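Local coordinates for sterol regulatory element-binding protein cleavage-activating protein (Schizosaccharomyces pombe, PDB 4YHC) that escorts the transcription factor precursor sre1 for proteolytic processing when sterol and oxygen are low, the chain here being its WD40 domain, at residues A37-N41 with Y42-A46; V56-L59 with R60-C63; S336-F339 with D340-Q343. The protein carries 9 engineered substitutions. All blocks are in the same frame, centred on the assembly; numbering follows the deposited sequence.

How the contacts relate
From the N terminus, contact 1 (37-46) comes first, closing the hairpin between strands 33-38 and 44-49. Contact 2 (56-63) then turns strand 54-58 into strand 63-68. Together they make the first and third turns of one four-stranded antiparallel blade, in the predicted first WD repeat. They run in series without nesting or crossing, centres 10 Å apart, and meet where strand 44-49 lies beside 54-58, Phe45 O to Trp57 N at 2.8 Å being a probable hydrogen bond. Contact 3 (336-343), nearest atoms about 20 Å from contact 1, is a local turn in a six-stranded mixed sheet, linking 335-337, paired with 311-317, to 344-349, paired with 299-304.

Contact 1 of 3, residues A37-N41 with Y42-A46; sequences AVSEN and YKTFA
Ser39 and Asn41 on one side and Lys43 and Thr44 on the other form the tight, polar part of this hairpin turn. Ser39 OG, lying between its backbone N and carbonyl carbon (chi1 54°), accepts from Thr44 N at 3.0 Å and in turn gives its hydrogen to Asn41 OD1 at 2.7 Å, almost straight down that C=O bond. Asn41 OD1 has a second donor: Lys43 N reaches it at 3.1 Å from well above the amide plane. The amide is further held through ND2, which bonds Gln85 O of the next blade, and the buried Thr44 reaches the same loop, its OG1 bonding Gly86 O. Away from the turn the backbones pair as antiparallel strands. Ser39 N meets Thr44 O at 2.8 Å, and Ala37 and Ala46 form an antiparallel hydrogen-bonded pair, Ala37 N to Ala46 O being 2.8 Å. Val38 and Phe45 form the adjoining non-hydrogen-bonded pair, both packing toward strand 441-445 of the preceding blade. A type I turn from Ser39 to Tyr42, closed by Tyr42 N to Ser39 O at 2.7 Å, reverses the chain, and Tyr42 itself adopts a positive phi.

The looser side lies around Tyr42 and the exposed Glu40. The Tyr42 ring slants past Val38, CD1 to CG1 4.1 Å, and the Ser39 carbonyl oxygen sits above one ring face, offset toward the rim. Lys43 bends its chain away to a salt bridge with Glu103. In a WD40 propeller blade this hairpin joins the innermost strand to the second. Its polar chemistry implies a turn fixed from within: the buried Ser39 hydroxyl both accepts and donates, tying Thr44 to Asn41, while the Asn41 amide carries that link onward to the neighbouring blade.

Contact 2 of 3, residues V56-L59 with R60-C63; sequences VWDL and RQWC
Both Trp57 and Asp58 place CG opposite their backbone N (chi1 173° and -168°), which lets the Trp57 indole lay one face against the Cys63 backbone and carries the Asp58 carboxylate to the opening of the turn. Cys63 N stands over the Trp57 ring, offset toward its rim, while Trp62 O approaches Trp57 CH2 obliquely at 3.3 Å. The two indoles also meet obliquely, their six-membered ring planes 81° apart: CZ2 of Trp57 comes to 3.7 Å from CE3 of Trp62, and Trp62 CD2 lies in plane at the edge of the Trp57 ring.

Asp58 OD1 receives Gln61 N at 2.9 Å on its anti side, somewhat out of the carboxylate plane, and the Gln61 side chain crosses the same carboxylate. Trp57 and Asp58 are the WD pair that ends the third strand of a WD40 blade. The return into the outermost strand passes a G1 beta bulge, in which Trp62, with positive phi, and Cys63 both face Asp58. Asp58 N gives Cys63 O a nearly straight hydrogen bond of 2.7 Å, whereas Cys63 N to Asp58 O is a weak one of 3.5 Å. Trp62 NE1 bonds Ile466 O near the C terminus, and both indoles touch Pro26. Arg60, bent at its second torsion, hydrogen-bonds through NH2 to a citrate that probably comes from the crystallisation liquor.

Contact 3 of 3, residues S336-F339 with D340-Q343; sequences SLTF and DELQ. Engineered in segment 336-339: Ser336 (natural residue Cys).
After strand 335-337 the backbone of Phe339 and Asp340 takes helical angles and coils through a single turn, in which Leu342 N bonds Phe339 O at 3.3 Å from above the carbonyl plane. Glu341 folds back over Thr338 with its CG between its backbone N and carbonyl carbon (chi1 68°) and a further bend at the second torsion. Together these place OE2 2.9 Å from Thr338 N, an almost straight bond met from above the carboxylate plane. In return Glu341 N makes weak bonds to Thr338 O and to Thr338 OG1, the latter 3.3 Å long. This exchange resembles a capping box, though only a single turn and no regular helix follows, at the propeller surface where the chain passes toward strand 344-349. On the apolar side Leu342 sits between two neighbours: its CD2 meets Leu337 CD1 at 4.0 Å, and its CD1 lies 4.1 Å from Phe339 CD1, at the ring edge, the two side chains running side by side. With an alanine in place of Leu342, both methyls are gone and a gap would probably open between Leu337 and Phe339. The Phe339 ring also stacks on His256.

Contact 1 of 3, residues A37-N41 with Y42-A46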
loop_
_atom_site.group_PDB
_atom_site.type_symbol
_atom_site.label_atom_id
_atom_site.label_comp_id
_atom_site.label_asym_id
_atom_site.label_seq_id
_atom_site.Cartn_x
_atom_site.Cartn_y
_atom_site.Cartn_z
ATOM N N ALA A 37 -3.810 -1.185 -7.844
ATOM C CA ALA A 37 -2.473 -0.913 -7.387
ATOM C C ALA A 37 -2.093 0.527 -7.692
ATOM O O ALA A 37 -2.683 1.160 -8.530
ATOM C CB ALA A 37 -1.482 -1.882 -8.057
ATOM N N VAL A 38 -1.105 1.038 -6.971
ATOM C CA VAL A 38 -0.645 2.376 -7.198
ATOM C C VAL A 38 0.848 2.435 -7.072
ATOM O O VAL A 38 1.457 1.695 -6.302
ATOM C CB VAL A 38 -1.350 3.346 -6.222
ATOM C CG1 VAL A 38 -0.815 3.174 -4.842
ATOM C CG2 VAL A 38 -1.163 4.769 -6.674
ATOM N N SER A 39 1.483 3.314 -7.836
ATOM C CA SER A 39 2.915 3.378 -7.771
ATOM C C SER A 39 3.348 3.988 -6.465
ATOM O O SER A 39 2.625 4.788 -5.824
ATOM C CB SER A 39 3.515 4.178 -8.972
ATOM O OG SER A 39 2.993 5.474 -9.151
ATOM N N GLU A 40 4.578 3.671 -6.118
ATOM C CA GLU A 40 5.184 4.157 -4.867
ATOM C C GLU A 40 5.207 5.654 -4.737
ATOM O O GLU A 40 5.183 6.119 -3.648
ATOM C CB GLU A 40 6.628 3.709 -4.760
ATOM C CG GLU A 40 6.969 3.204 -3.374
ATOM C CD GLU A 40 6.853 1.697 -3.321
ATOM O OE1 GLU A 40 5.996 1.210 -2.541
ATOM O OE2 GLU A 40 7.607 1.004 -4.090
ATOM N N ASN A 41 5.305 6.383 -5.843
ATOM C CA ASN A 41 5.297 7.835 -5.848
ATOM C C ASN A 41 3.894 8.359 -5.960
ATOM O O ASN A 41 3.717 9.533 -5.997
ATOM C CB ASN A 41 6.213 8.437 -6.967
ATOM C CG ASN A 41 5.693 8.183 -8.383
ATOM O OD1 ASN A 41 4.814 7.345 -8.602
ATOM N ND2 ASN A 41 6.288 8.869 -9.380
ATOM N N TYR A 42 2.892 7.479 -5.916
ATOM C CA TYR A 42 1.469 7.863 -6.019
ATOM C C TYR A 42 1.102 8.554 -7.320
ATOM O O TYR A 42 0.107 9.217 -7.411
ATOM C CB TYR A 42 1.004 8.648 -4.787
ATOM C CG TYR A 42 1.196 7.842 -3.530
ATOM C CD1 TYR A 42 0.338 6.807 -3.224
ATOM C CD2 TYR A 42 2.292 8.063 -2.670
ATOM C CE1 TYR A 42 0.512 6.045 -2.077
ATOM C CE2 TYR A 42 2.494 7.277 -1.534
ATOM C CZ TYR A 42 1.607 6.285 -1.248
ATOM O OH TYR A 42 1.790 5.489 -0.147
ATOM N N LYS A 43 1.876 8.348 -8.374
ATOM C CA LYS A 43 1.513 8.980 -9.625
ATOM C C LYS A 43 0.555 8.166 -10.471
ATOM O O LYS A 43 -0.332 8.741 -11.161
ATOM C CB LYS A 43 2.781 9.280 -10.423
ATOM C CG LYS A 43 2.557 9.829 -11.812
ATOM C CD LYS A 43 3.893 10.410 -12.273
ATOM C CE LYS A 43 4.714 9.366 -12.938
ATOM N NZ LYS A 43 4.214 9.298 -14.304
ATOM N N THR A 44 0.709 6.844 -10.432
ATOM C CA THR A 44 0.078 5.985 -11.419
ATOM C C THR A 44 -0.718 4.909 -10.721
ATOM O O THR A 44 -0.220 4.259 -9.812
ATOM C CB THR A 44 1.117 5.338 -12.354
ATOM O OG1 THR A 44 1.891 6.327 -13.037
ATOM C CG2 THR A 44 0.440 4.483 -13.478
ATOM N N PHE A 45 -1.952 4.743 -11.179
ATOM C CA PHE A 45 -2.925 3.796 -10.626
ATOM C C PHE A 45 -3.218 2.761 -11.694
ATOM O O PHE A 45 -3.319 3.114 -12.881
ATOM C CB PHE A 45 -4.226 4.563 -10.330
ATOM C CG PHE A 45 -5.323 3.718 -9.700
ATOM C CD1 PHE A 45 -5.341 3.499 -8.343
ATOM C CD2 PHE A 45 -6.312 3.191 -10.469
ATOM C CE1 PHE A 45 -6.373 2.774 -7.745
ATOM C CE2 PHE A 45 -7.325 2.451 -9.914
ATOM C CZ PHE A 45 -7.379 2.259 -8.547
ATOM N N ALA A 46 -3.383 1.504 -11.280
ATOM C CA ALA A 46 -3.824 0.438 -12.187
ATOM C C ALA A 46 -4.965 -0.378 -11.597
ATOM O O ALA A 46 -4.951 -0.692 -10.390
ATOM C CB ALA A 46 -2.664 -0.486 -12.463
#

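Contact 2 of 3, residues V56-L59 with R60-C63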
loop_
_atom_site.group_PDB
_atom_site.type_symbol
_atom_site.label_atom_id
_atom_site.label_comp_id
_atom_site.label_asym_id
_atom_site.label_seq_id
_atom_site.Cartn_x
_atom_site.Cartn_y
_atom_site.Cartn_z
ATOM N N VAL A 56 -4.589 1.591 -16.891
ATOM C CA VAL A 56 -3.653 2.356 -16.161
ATOM C C VAL A 56 -3.940 3.874 -16.331
ATOM O O VAL A 56 -4.200 4.380 -17.439
ATOM C CB VAL A 56 -2.183 1.850 -16.190
ATOM C CG1 VAL A 56 -1.950 0.596 -17.023
ATOM C CG2 VAL A 56 -1.112 2.905 -16.183
ATOM N N TRP A 57 -3.945 4.537 -15.171
ATOM C CA TRP A 57 -4.586 5.862 -15.011
ATOM C C TRP A 57 -3.604 6.760 -14.326
ATOM O O TRP A 57 -3.045 6.380 -13.324
ATOM C CB TRP A 57 -5.853 5.638 -14.166
ATOM C CG TRP A 57 -6.542 6.884 -13.765
ATOM C CD1 TRP A 57 -6.489 7.519 -12.535
ATOM C CD2 TRP A 57 -7.406 7.638 -14.583
ATOM N NE1 TRP A 57 -7.304 8.622 -12.568
ATOM C CE2 TRP A 57 -7.863 8.721 -13.822
ATOM C CE3 TRP A 57 -7.866 7.486 -15.898
ATOM C CZ2 TRP A 57 -8.747 9.652 -14.332
ATOM C CZ3 TRP A 57 -8.730 8.439 -16.419
ATOM C CH2 TRP A 57 -9.165 9.493 -15.631
ATOM N N ASP A 58 -3.401 7.966 -14.872
ATOM C CA ASP A 58 -2.580 9.001 -14.256
ATOM C C ASP A 58 -3.436 9.815 -13.270
ATOM O O ASP A 58 -4.360 10.516 -13.632
ATOM C CB ASP A 58 -1.942 9.947 -15.313
ATOM C CG ASP A 58 -0.891 10.814 -14.692
ATOM O OD1 ASP A 58 -1.253 11.676 -13.847
ATOM O OD2 ASP A 58 0.328 10.551 -14.897
ATOM N N LEU A 59 -3.136 9.701 -12.012
ATOM C CA LEU A 59 -4.022 10.213 -10.954
ATOM C C LEU A 59 -4.081 11.767 -10.986
ATOM O O LEU A 59 -5.128 12.343 -10.841
ATOM C CB LEU A 59 -3.420 9.800 -9.629
ATOM C CG LEU A 59 -3.946 8.619 -8.772
ATOM C CD1 LEU A 59 -5.069 7.850 -9.345
ATOM C CD2 LEU A 59 -2.863 7.694 -8.284
ATOM N N ARG A 60 -2.924 12.407 -11.107
ATOM C CA ARG A 60 -2.899 13.868 -11.021
ATOM C C ARG A 60 -3.355 14.514 -12.319
ATOM O O ARG A 60 -3.973 15.567 -12.273
ATOM C CB ARG A 60 -1.524 14.352 -10.628
ATOM C CG ARG A 60 -1.087 13.889 -9.242
ATOM C CD ARG A 60 -2.178 14.036 -8.158
ATOM N NE ARG A 60 -1.786 13.326 -6.940
ATOM C CZ ARG A 60 -1.254 13.894 -5.855
ATOM N NH1 ARG A 60 -1.042 15.210 -5.794
ATOM N NH2 ARG A 60 -0.944 13.124 -4.813
ATOM N N GLN A 61 -3.145 13.843 -13.459
ATOM C CA GLN A 61 -3.585 14.382 -14.730
ATOM C C GLN A 61 -4.957 13.973 -15.113
ATOM O O GLN A 61 -5.466 14.445 -16.128
ATOM C CB GLN A 61 -2.619 14.024 -15.828
ATOM C CG GLN A 61 -1.287 14.655 -15.622
ATOM C CD GLN A 61 -0.346 14.476 -16.800
ATOM O OE1 GLN A 61 -0.786 14.383 -17.950
ATOM N NE2 GLN A 61 0.974 14.422 -16.517
ATOM N N TRP A 62 -5.595 13.085 -14.350
ATOM C CA TRP A 62 -6.913 12.570 -14.762
ATOM C C TRP A 62 -6.995 12.067 -16.190
ATOM O O TRP A 62 -7.983 12.351 -16.913
ATOM C CB TRP A 62 -8.051 13.573 -14.528
ATOM C CG TRP A 62 -8.420 13.655 -13.118
ATOM C CD1 TRP A 62 -7.715 14.240 -12.147
ATOM C CD2 TRP A 62 -9.580 13.106 -12.501
ATOM N NE1 TRP A 62 -8.371 14.101 -10.935
ATOM C CE2 TRP A 62 -9.520 13.412 -11.141
ATOM C CE3 TRP A 62 -10.682 12.443 -12.976
ATOM C CZ2 TRP A 62 -10.526 13.036 -10.237
ATOM C CZ3 TRP A 62 -11.629 12.040 -12.101
ATOM C CH2 TRP A 62 -11.567 12.341 -10.757
ATOM N N CYS A 63 -6.040 11.217 -16.573
ATOM C CA CYS A 63 -6.188 10.543 -17.855
ATOM C C CYS A 63 -5.621 9.160 -17.912
ATOM O O CYS A 63 -4.774 8.752 -17.097
ATOM C CB CYS A 63 -5.562 11.357 -18.961
ATOM S SG CYS A 63 -3.855 11.637 -18.642
#

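Contact 3 of 3, residues S336-F339 with D340-Q343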
loop_
_atom_site.group_PDB
_atom_site.type_symbol
_atom_site.label_atom_id
_atom_site.label_comp_id
_atom_site.label_asym_id
_atom_site.label_seq_id
_atom_site.Cartn_x
_atom_site.Cartn_y
_atom_site.Cartn_z
ATOM N N SER A 336 9.636 16.106 21.741
ATOM C CA SER A 336 9.957 14.724 21.412
ATOM C C SER A 336 9.309 13.730 22.379
ATOM O O SER A 336 9.546 13.805 23.560
ATOM C CB SER A 336 11.441 14.603 21.536
ATOM O OG SER A 336 11.864 13.433 20.940
ATOM N N LEU A 337 8.485 12.813 21.901
ATOM C CA LEU A 337 7.799 11.848 22.800
ATOM C C LEU A 337 8.473 10.505 22.851
ATOM O O LEU A 337 8.995 10.036 21.846
ATOM C CB LEU A 337 6.429 11.584 22.300
ATOM C CG LEU A 337 5.498 12.756 22.222
ATOM C CD1 LEU A 337 4.221 12.337 21.496
ATOM C CD2 LEU A 337 5.183 13.307 23.605
ATOM N N THR A 338 8.456 9.875 24.029
ATOM C CA THR A 338 8.830 8.473 24.146
ATOM C C THR A 338 7.705 7.589 23.665
ATOM O O THR A 338 6.547 8.016 23.609
ATOM C CB THR A 338 9.125 8.067 25.609
ATOM O OG1 THR A 338 7.916 8.206 26.364
ATOM C CG2 THR A 338 10.208 8.963 26.185
ATOM N N PHE A 339 8.055 6.350 23.366
ATOM C CA PHE A 339 7.088 5.383 22.894
ATOM C C PHE A 339 6.045 5.172 23.953
ATOM O O PHE A 339 4.849 5.196 23.653
ATOM C CB PHE A 339 7.744 4.066 22.439
ATOM C CG PHE A 339 8.562 4.208 21.168
ATOM C CD1 PHE A 339 8.006 4.730 20.020
ATOM C CD2 PHE A 339 9.881 3.825 21.133
ATOM C CE1 PHE A 339 8.756 4.919 18.880
ATOM C CE2 PHE A 339 10.623 3.978 19.991
ATOM C CZ PHE A 339 10.067 4.548 18.864
ATOM N N ASP A 340 6.459 5.097 25.210
ATOM C CA ASP A 340 5.465 4.815 26.290
ATOM C C ASP A 340 4.467 5.914 26.592
ATOM O O ASP A 340 3.388 5.595 27.082
ATOM C CB ASP A 340 6.130 4.340 27.576
ATOM C CG ASP A 340 7.069 3.188 27.347
ATOM O OD1 ASP A 340 6.919 2.433 26.354
ATOM O OD2 ASP A 340 7.987 3.037 28.171
ATOM N N GLU A 341 4.781 7.175 26.281
ATOM C CA GLU A 341 3.816 8.260 26.476
ATOM C C GLU A 341 2.980 8.642 25.258
ATOM O O GLU A 341 2.404 9.735 25.207
ATOM C CB GLU A 341 4.502 9.499 27.022
ATOM C CG GLU A 341 5.468 10.207 26.112
ATOM C CD GLU A 341 6.586 10.868 26.896
ATOM O OE1 GLU A 341 6.567 10.802 28.142
ATOM O OE2 GLU A 341 7.495 11.454 26.286
ATOM N N LEU A 342 2.919 7.746 24.273
ATOM C CA LEU A 342 2.031 7.944 23.118
ATOM C C LEU A 342 0.583 7.731 23.513
ATOM O O LEU A 342 0.293 6.779 24.194
ATOM C CB LEU A 342 2.388 6.920 22.040
ATOM C CG LEU A 342 3.628 7.370 21.250
ATOM C CD1 LEU A 342 4.184 6.212 20.447
ATOM C CD2 LEU A 342 3.245 8.577 20.401
ATOM N N GLN A 343 -0.312 8.592 23.052
ATOM C CA GLN A 343 -1.753 8.358 23.262
ATOM C C GLN A 343 -2.362 7.525 22.110
ATOM O O GLN A 343 -2.095 7.776 20.970
ATOM C CB GLN A 343 -2.473 9.700 23.366
ATOM C CG GLN A 343 -1.594 10.784 23.971
ATOM C CD GLN A 343 -2.342 11.698 24.911
ATOM O OE1 GLN A 343 -2.353 11.474 26.120
ATOM N NE2 GLN A 343 -2.979 12.725 24.365
#